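SusD homolog (Bacteroides thetaiotaomicron VPI-5482, PDB 3IHV) probably binds carbohydrate at the cell surface, as an outer-membrane member of the SusD family of glycan-capturing proteins. Local coordinates at residues A[178-183]-A[187-192]; A[62-67]-A[72-77]. All blocks are in the same frame, centred on the assembly; numbering follows the deposited sequence. Where two conformers were deposited one is given.

Interaction 1: A[178-183]-A[187-192]. With EDO (1,2-ethanediol), chain N.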
loop_
_atom_site.group_PDB
_atom_site.type_symbol
_atom_site.label_atom_id
_atom_site.label_comp_id
_atom_site.label_asym_id
_atom_site.label_seq_id
_atom_site.Cartn_x
_atom_site.Cartn_y
_atom_site.Cartn_z
ATOM N N PRO A 178 -17.614 12.968 8.062
ATOM C CA PRO A 178 -18.679 12.749 7.085
ATOM C C PRO A 178 -18.110 11.878 5.967
ATOM O O PRO A 178 -16.902 11.742 5.846
ATOM C CB PRO A 178 -18.902 14.147 6.509
ATOM C CG PRO A 178 -17.536 14.790 6.597
ATOM C CD PRO A 178 -16.982 14.282 7.912
ATOM N N TYR A 179 -18.976 11.288 5.160
ATOM C CA TYR A 179 -18.526 10.654 3.928
ATOM C C TYR A 179 -18.025 11.785 3.034
ATOM O O TYR A 179 -18.523 12.939 3.105
ATOM C CB TYR A 179 -19.648 9.893 3.219
ATOM C CG TYR A 179 -19.984 8.592 3.870
ATOM C CD1 TYR A 179 -19.214 7.467 3.629
ATOM C CD2 TYR A 179 -21.080 8.465 4.712
ATOM C CE1 TYR A 179 -19.511 6.261 4.229
ATOM C CE2 TYR A 179 -21.382 7.237 5.312
ATOM C CZ TYR A 179 -20.580 6.149 5.058
ATOM O OH TYR A 179 -20.860 4.920 5.636
ATOM N N ALA A 180 -17.021 11.464 2.219
ATOM C CA ALA A 180 -16.388 12.451 1.337
ATOM C C ALA A 180 -17.384 13.265 0.504
ATOM O O ALA A 180 -17.231 14.474 0.405
ATOM C CB ALA A 180 -15.344 11.780 0.415
ATOM N N THR A 181 -18.386 12.621 -0.070
ATOM C CA THR A 181 -19.361 13.306 -0.929
ATOM C C THR A 181 -20.513 13.994 -0.168
ATOM O O THR A 181 -21.318 14.704 -0.769
ATOM C CB THR A 181 -19.935 12.284 -1.939
ATOM O OG1 THR A 181 -20.502 11.180 -1.218
ATOM C CG2 THR A 181 -18.782 11.748 -2.843
ATOM N N ASP A 182 -20.592 13.793 1.140
ATOM C CA ASP A 182 -21.634 14.384 1.968
ATOM C C ASP A 182 -21.139 15.650 2.681
ATOM O O ASP A 182 -21.936 16.445 3.195
ATOM C CB ASP A 182 -22.002 13.455 3.132
ATOM C CG ASP A 182 -22.896 12.278 2.766
ATOM O OD1 ASP A 182 -23.580 12.313 1.744
ATOM O OD2 ASP A 182 -22.961 11.295 3.585
ATOM N N ASP A 183 -19.844 15.849 2.672
ATOM C CA ASP A 183 -19.166 16.883 3.434
ATOM C C ASP A 183 -19.411 18.320 2.986
ATOM O O ASP A 183 -18.921 18.738 1.949
ATOM C CB ASP A 183 -17.677 16.542 3.369
ATOM C CG ASP A 183 -16.796 17.418 4.229
ATOM O OD1 ASP A 183 -17.284 18.294 4.952
ATOM O OD2 ASP A 183 -15.556 17.154 4.182
ATOM N N GLU A 187 -13.785 22.837 3.096
ATOM C CA GLU A 187 -13.843 23.369 1.724
ATOM C C GLU A 187 -13.391 22.327 0.707
ATOM O O GLU A 187 -13.896 22.294 -0.400
ATOM C CB GLU A 187 -13.067 24.669 1.558
ATOM C CG GLU A 187 -11.617 24.618 1.923
ATOM C CD GLU A 187 -10.852 25.883 1.482
ATOM O OE1 GLU A 187 -11.456 26.729 0.760
ATOM O OE2 GLU A 187 -9.653 26.005 1.856
ATOM N N SER A 188 -12.464 21.470 1.110
ATOM C CA SER A 188 -11.954 20.407 0.264
ATOM C C SER A 188 -11.535 19.246 1.138
ATOM O O SER A 188 -10.910 19.458 2.176
ATOM C CB SER A 188 -10.714 20.932 -0.466
ATOM O OG SER A 188 -9.958 19.901 -1.047
ATOM N N ASN A 189 -11.866 18.026 0.746
ATOM C CA ASN A 189 -11.370 16.875 1.478
ATOM C C ASN A 189 -10.525 15.951 0.585
ATOM O O ASN A 189 -10.248 14.824 0.972
ATOM C CB ASN A 189 -12.503 16.123 2.223
ATOM C CG ASN A 189 -13.564 15.614 1.297
ATOM O OD1 ASN A 189 -13.256 14.970 0.305
ATOM N ND2 ASN A 189 -14.828 15.866 1.635
ATOM N N ASP A 190 -10.068 16.486 -0.568
ATOM C CA ASP A 190 -9.227 15.732 -1.497
ATOM C C ASP A 190 -8.017 15.177 -0.731
ATOM O O ASP A 190 -7.320 15.920 -0.048
ATOM C CB ASP A 190 -8.640 16.623 -2.616
ATOM C CG ASP A 190 -9.688 17.312 -3.468
ATOM O OD1 ASP A 190 -10.804 17.560 -3.007
ATOM O OD2 ASP A 190 -9.372 17.636 -4.627
ATOM N N TYR A 191 -7.827 13.868 -0.811
ATOM C CA TYR A 191 -6.683 13.148 -0.225
ATOM C C TYR A 191 -6.613 13.251 1.286
ATOM O O TYR A 191 -5.546 13.062 1.878
ATOM C CB TYR A 191 -5.351 13.615 -0.839
ATOM C CG TYR A 191 -5.313 13.595 -2.357
ATOM C CD1 TYR A 191 -5.181 12.415 -3.056
ATOM C CD2 TYR A 191 -5.384 14.791 -3.094
ATOM C CE1 TYR A 191 -5.132 12.398 -4.456
ATOM C CE2 TYR A 191 -5.350 14.773 -4.471
ATOM C CZ TYR A 191 -5.224 13.582 -5.142
ATOM O OH TYR A 191 -5.191 13.556 -6.511
ATOM N N ARG A 192 -7.745 13.595 1.910
ATOM C CA ARG A 192 -7.857 13.631 3.336
ATOM C C ARG A 192 -8.865 12.563 3.783
ATOM O O ARG A 192 -9.732 12.097 3.004
ATOM C CB ARG A 192 -8.279 15.012 3.807
ATOM C CG ARG A 192 -7.140 15.999 3.639
ATOM C CD ARG A 192 -7.501 17.353 3.824
ATOM N NE ARG A 192 -8.058 17.616 5.131
ATOM C CZ ARG A 192 -8.532 18.800 5.471
ATOM N NH1 ARG A 192 -8.447 19.824 4.626
ATOM N NH2 ARG A 192 -9.093 18.970 6.665
HETATM C C1 EDO N . -4.552 10.106 3.706
HETATM O O1 EDO N . -5.825 10.627 3.268
HETATM C C2 EDO N . -3.571 10.008 2.527
HETATM O O2 EDO N . -3.422 11.219 1.772
#
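Two first torsions bring Asn189 and Asp183 together: in Asn189 CG stands between the backbone N and the carbonyl carbon (chi1 60°), which sends the amide across to 178-183, while in Asp183 CG lies anti to the backbone N (chi1 -174°), presenting the carboxylate from the opposite direction. The two flat groups end up nearly coplanar, their planes 17° apart. Both protons of the Asn189 amide nitrogen are thereby used. One makes a nearly straight hydrogen bond of 2.9 Å from ND2 to Asp183 OD2, reaching that oxygen on its anti side and somewhat out of the carboxylate plane. The other goes to Ala180 O, 3.0 Å from ND2, in the carbonyl plane and on a lone pair. With both acceptors close to the plane of the amide, its rotation is fixed, and Asn189 OD1 comes to rest 3.8 Å from the CB of Ala180. Asp183 has further partners: OD2 also forms a salt bridge with Arg186, and OD1 takes the backbone N of Tyr185 in an Asx turn. Replacing Asn189 by an alanine takes away both N-H donors and would probably leave Ala180 O without this partner and the two segments without their tie. Asn189 also opens a type II beta turn, closed by Arg192 N donating to Asn189 O at 2.9 Å. Tyr191 O, in that turn, receives a hydrogen bond of 2.8 Å from O1 of a 1,2-ethanediol probably left from crystallisation. Here, then, an asparagine amide bridges a backbone carbonyl and a carboxylate within one loop, the long connection between helices 159-176 and 195-210 in the TPR-related helical part of the SusD fold.

Interaction 2: A[62-67]-A[72-77]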
loop_
_atom_site.group_PDB
_atom_site.type_symbol
_atom_site.label_atom_id
_atom_site.label_comp_id
_atom_site.label_asym_id
_atom_site.label_seq_id
_atom_site.Cartn_x
_atom_site.Cartn_y
_atom_site.Cartn_z
ATOM N N PHE A 62 20.572 -2.144 -3.705
ATOM C CA PHE A 62 19.176 -1.976 -3.345
ATOM C C PHE A 62 18.385 -3.283 -3.272
ATOM O O PHE A 62 17.244 -3.274 -2.835
ATOM C CB PHE A 62 18.490 -0.992 -4.336
ATOM C CG PHE A 62 18.571 -1.425 -5.787
ATOM C CD1 PHE A 62 17.685 -2.362 -6.297
ATOM C CD2 PHE A 62 19.528 -0.877 -6.638
ATOM C CE1 PHE A 62 17.729 -2.750 -7.609
ATOM C CE2 PHE A 62 19.593 -1.282 -7.978
ATOM C CZ PHE A 62 18.673 -2.210 -8.458
ATOM N N ARG A 63 18.989 -4.404 -3.669
ATOM C CA ARG A 63 18.283 -5.665 -3.647
ATOM C C ARG A 63 18.263 -6.313 -2.277
ATOM O O ARG A 63 17.547 -7.300 -2.064
ATOM C CB ARG A 63 18.900 -6.609 -4.669
ATOM C CG ARG A 63 18.795 -6.082 -6.095
ATOM C CD ARG A 63 19.624 -6.903 -7.055
ATOM N NE ARG A 63 19.832 -6.173 -8.317
ATOM C CZ ARG A 63 20.786 -5.275 -8.544
ATOM N NH1 ARG A 63 21.678 -4.942 -7.596
ATOM N NH2 ARG A 63 20.875 -4.709 -9.755
ATOM N N ILE A 64 18.980 -5.736 -1.316
ATOM C CA ILE A 64 19.141 -6.428 -0.029
ATOM C C ILE A 64 17.848 -6.593 0.771
ATOM O O ILE A 64 17.600 -7.674 1.334
ATOM C CB ILE A 64 20.278 -5.808 0.829
ATOM C CG1 ILE A 64 20.674 -6.771 1.965
ATOM C CG2 ILE A 64 19.910 -4.401 1.302
ATOM C CD1 ILE A 64 21.825 -6.283 2.809
ATOM N N ILE A 65 16.993 -5.567 0.800
ATOM C CA ILE A 65 15.730 -5.672 1.519
ATOM C C ILE A 65 14.726 -6.568 0.801
ATOM O O ILE A 65 14.185 -7.485 1.418
ATOM C CB ILE A 65 15.148 -4.286 1.905
ATOM C CG1 ILE A 65 16.048 -3.627 2.989
ATOM C CG2 ILE A 65 13.736 -4.416 2.444
ATOM C CD1 ILE A 65 15.809 -2.122 3.197
ATOM N N PRO A 66 14.493 -6.331 -0.510
ATOM C CA PRO A 66 13.536 -7.185 -1.222
ATOM C C PRO A 66 13.888 -8.661 -1.295
ATOM O O PRO A 66 13.006 -9.471 -1.555
ATOM C CB PRO A 66 13.535 -6.591 -2.626
ATOM C CG PRO A 66 13.888 -5.163 -2.423
ATOM C CD PRO A 66 14.955 -5.218 -1.371
ATOM N N THR A 67 15.156 -9.022 -1.080
ATOM C CA THR A 67 15.562 -10.424 -1.074
ATOM C C THR A 67 15.617 -11.013 0.327
ATOM O O THR A 67 16.029 -12.165 0.497
ATOM C CB THR A 67 16.948 -10.594 -1.717
ATOM O OG1 THR A 67 17.911 -9.772 -1.005
ATOM C CG2 THR A 67 16.876 -10.238 -3.274
ATOM N N THR A 72 19.826 -6.442 11.128
ATOM C CA THR A 72 19.049 -5.611 12.039
ATOM C C THR A 72 19.431 -4.121 11.983
ATOM O O THR A 72 18.676 -3.287 12.426
ATOM C CB THR A 72 19.224 -6.035 13.467
ATOM O OG1 THR A 72 20.626 -5.920 13.808
ATOM C CG2 THR A 72 18.695 -7.483 13.718
ATOM N N THR A 73 20.611 -3.825 11.447
ATOM C CA THR A 73 21.162 -2.500 11.301
ATOM C C THR A 73 20.789 -1.796 9.990
ATOM O O THR A 73 21.239 -0.683 9.752
ATOM C CB THR A 73 22.694 -2.618 11.347
ATOM O OG1 THR A 73 23.113 -3.594 10.365
ATOM C CG2 THR A 73 23.165 -3.066 12.764
ATOM N N GLN A 74 20.014 -2.448 9.133
ATOM C CA GLN A 74 19.663 -1.902 7.814
ATOM C C GLN A 74 19.038 -0.527 8.013
ATOM O O GLN A 74 18.028 -0.385 8.709
ATOM C CB GLN A 74 18.716 -2.856 7.088
ATOM C CG GLN A 74 18.576 -2.514 5.639
ATOM C CD GLN A 74 19.874 -2.721 4.860
ATOM O OE1 GLN A 74 20.616 -3.678 5.111
ATOM N NE2 GLN A 74 20.166 -1.803 3.932
ATOM N N SER A 75 19.656 0.473 7.379
ATOM C CA SER A 75 19.286 1.874 7.569
ATOM C C SER A 75 17.836 2.197 7.251
ATOM O O SER A 75 17.176 2.920 7.997
ATOM C CB SER A 75 20.196 2.771 6.707
ATOM O OG SER A 75 21.506 2.791 7.234
ATOM N N GLU A 76 17.351 1.666 6.143
ATOM C CA GLU A 76 16.001 1.967 5.702
ATOM C C GLU A 76 14.942 1.560 6.715
ATOM O O GLU A 76 13.939 2.263 6.880
ATOM C CB GLU A 76 15.688 1.302 4.354
ATOM C CG GLU A 76 16.534 1.793 3.178
ATOM C CD GLU A 76 17.905 1.132 3.045
ATOM O OE1 GLU A 76 18.348 0.402 3.961
ATOM O OE2 GLU A 76 18.538 1.363 1.984
ATOM N N VAL A 77 15.183 0.436 7.392
ATOM C CA VAL A 77 14.289 -0.078 8.394
ATOM C C VAL A 77 14.216 0.911 9.558
ATOM O O VAL A 77 13.123 1.284 9.992
ATOM C CB VAL A 77 14.715 -1.459 8.861
ATOM C CG1 VAL A 77 13.804 -1.937 9.993
ATOM C CG2 VAL A 77 14.698 -2.458 7.651
#
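Ile64 and Gln74 meet at a slant, the isoleucine lying across the end of the glutamine. Ile64 CG2 sits over the amide plane, 3.7 Å from Gln74 NE2, while the tip of the longer branch, CD1, reaches Gln74 OE1 at 3.7 Å. Ile65 crosses Gln74 lower down, at the aliphatic part, where its CD1 comes within 3.7 Å of Gln74 CG. Ile65 CD1 also touches Glu76 CB at 3.6 Å and sits in the bend of the Glu76 chain, near CB, CG, CD and OE1 alike. Gln74 holds the N-cap position of helix 75-101, so Ile64 and Ile65 of 62-67 pack against the very start of that long helix, in the starch-binding-associated region of this SusD homologue. The glutamine can serve the contact because its chain leaves anti to the backbone N and then folds at chi2 (66°), turning the amide back toward the first helical turn. There NE2 donates a fairly straight hydrogen bond of 2.9 Å to Glu76 OE1, on the syn side of the carboxylate. This bond fixes the amide beneath the methyls of Ile64, and Glu76 in turn touches Tyr40. Behind the isoleucines, Arg63 O accepts from both Thr67 N and Thr67 OG1, the latter at 2.7 Å, the two donors arriving from opposite faces of the carbonyl plane.

Interactions 1 and 2 follow one another along the chain, the second closing before the first opens, and both belong to the starch-binding-associated part of the sequence. In space they are remote: their centres are 37 Å apart, their nearest atoms about 23 Å, and they lie on opposite sides of the chain's centre. Interaction 1 lies wholly within a loop, interaction 2 at a junction of loop and helix. Interaction 1 borders a sodium site: Tyr191 touches Asn391, which with Phe265 and Asn389 binds the ion. The ethanediol at Tyr191 is also hydrogen-bonded to Glu262 O, on strand 259-263.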